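Local coordinates for protein putative surface-anchored fimbrial subunit (Corynebacterium diphtheriae, PDB 3HR6) that probably polymerises as the major shaft subunit of a cell-wall-attached pilus, each subunit built of tandem Ig-like modules stiffened by isopeptide and disulfide bonds, at residues E177-S180 with N181-F184. Residues are numbered along the deposited sequence; the frame is centred on the assembly and turned at random.
Sequences EIAS and NTKF
With OG1 of T182 lodged between its own backbone N and carbonyl carbon (chi1 64°), the hydroxyl turns back across the bend to the carbonyl of A179. CG1 of I178 likewise sits between N and the carbonyl carbon (chi1 69°), and the extended chain beyond it carries CD1 across to the returning limb of the loop, where it lies 3.5 Å from T182 O and reaches the F184 ring. The hydroxyl bond is short, T182 OG1 donating to A179 O at 2.6 Å, and T182 N donates to the same A179 O at 3.1 Å. Both donors come from one face of the carbonyl plane, tilted from it; one acceptor is held by both the backbone and the side chain of T182. This is a type II beta turn from A179 to T182, with S180 and N181 at its corners and N181 in a left-handed conformation (phi 60°). It forms the tip of the loop between strands 166-174 and 187-192, within the Cna-B-like family region, and lies against strands 111-112 and 131-143 of the N-terminal part of the chain: A179 N is hydrogen-bonded to Q142 OE1, and V112 touches both I178 and F184. Farther from the corner, the two limbs meet through apolar side chains. CD1 of I178 makes a CH-pi contact over one face of F184, 4.0 Å from the ring centroid, and its CG2 meets F184 CZ at 3.5 Å. F187, farther along the chain, packs edge-to-face with the F184 ring, and K183 NZ is hydrogen-bonded to Q242 O.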
loop_
_atom_site.group_PDB
_atom_site.type_symbol
_atom_site.label_atom_id
_atom_site.label_comp_id
_atom_site.label_asym_id
_atom_site.label_seq_id
_atom_site.Cartn_x
_atom_site.Cartn_y
_atom_site.Cartn_z
ATOM N N GLU A 177 12.185 -16.208 0.253
ATOM C CA GLU A 177 12.582 -17.570 -0.064
ATOM C C GLU A 177 11.383 -18.489 0.218
ATOM O O GLU A 177 10.775 -18.426 1.313
ATOM C CB GLU A 177 13.821 -18.042 0.695
ATOM C CG GLU A 177 14.233 -19.448 0.348
ATOM C CD GLU A 177 15.502 -19.906 1.037
ATOM O OE1 GLU A 177 16.088 -19.100 1.774
ATOM O OE2 GLU A 177 15.887 -21.065 0.798
ATOM N N ILE A 178 11.039 -19.295 -0.779
ATOM C CA ILE A 178 9.917 -20.234 -0.659
ATOM C C ILE A 178 10.412 -21.693 -0.633
ATOM O O ILE A 178 11.554 -21.999 -0.982
ATOM C CB ILE A 178 8.852 -20.013 -1.743
ATOM C CG1 ILE A 178 9.389 -20.403 -3.126
ATOM C CG2 ILE A 178 8.294 -18.542 -1.678
ATOM C CD1 ILE A 178 8.341 -20.250 -4.257
ATOM N N ALA A 179 9.524 -22.575 -0.199
ATOM C CA ALA A 179 9.796 -23.992 -0.077
ATOM C C ALA A 179 10.480 -24.523 -1.342
ATOM O O ALA A 179 10.047 -24.231 -2.462
ATOM C CB ALA A 179 8.494 -24.727 0.168
ATOM N N SER A 180 11.555 -25.304 -1.162
ATOM C CA SER A 180 12.307 -25.893 -2.281
ATOM C C SER A 180 11.392 -26.578 -3.282
ATOM O O SER A 180 10.446 -27.262 -2.890
ATOM C CB SER A 180 13.298 -26.933 -1.756
ATOM O OG SER A 180 12.630 -27.868 -0.932
ATOM N N ASN A 181 11.688 -26.398 -4.569
ATOM C CA ASN A 181 10.926 -26.999 -5.666
ATOM C C ASN A 181 9.433 -26.632 -5.758
ATOM O O ASN A 181 8.705 -27.271 -6.533
ATOM C CB ASN A 181 11.118 -28.514 -5.650
ATOM C CG ASN A 181 12.584 -28.903 -5.561
ATOM O OD1 ASN A 181 12.960 -29.783 -4.783
ATOM N ND2 ASN A 181 13.425 -28.231 -6.348
ATOM N N THR A 182 8.991 -25.629 -4.986
ATOM C CA THR A 182 7.673 -24.993 -5.204
ATOM C C THR A 182 7.826 -23.730 -6.010
ATOM O O THR A 182 8.925 -23.191 -6.149
ATOM C CB THR A 182 6.879 -24.686 -3.895
ATOM O OG1 THR A 182 7.557 -23.713 -3.069
ATOM C CG2 THR A 182 6.647 -25.965 -3.120
ATOM N N LYS A 183 6.713 -23.255 -6.562
ATOM C CA LYS A 183 6.717 -22.027 -7.354
ATOM C C LYS A 183 5.739 -21.034 -6.783
ATOM O O LYS A 183 4.784 -21.398 -6.100
ATOM C CB LYS A 183 6.349 -22.342 -8.817
ATOM C CG LYS A 183 7.287 -23.314 -9.469
ATOM C CD LYS A 183 8.519 -22.573 -9.939
ATOM C CE LYS A 183 9.614 -23.520 -10.333
ATOM N NZ LYS A 183 10.567 -22.802 -11.223
ATOM N N PHE A 184 6.001 -19.753 -7.038
ATOM C CA PHE A 184 5.060 -18.738 -6.712
ATOM C C PHE A 184 3.792 -18.974 -7.524
ATOM O O PHE A 184 3.869 -19.337 -8.688
ATOM C CB PHE A 184 5.628 -17.341 -7.000
ATOM C CG PHE A 184 6.602 -16.869 -5.971
ATOM C CD1 PHE A 184 6.152 -16.289 -4.816
ATOM C CD2 PHE A 184 7.967 -17.007 -6.171
ATOM C CE1 PHE A 184 7.044 -15.831 -3.859
ATOM C CE2 PHE A 184 8.865 -16.574 -5.220
ATOM C CZ PHE A 184 8.405 -15.973 -4.071
#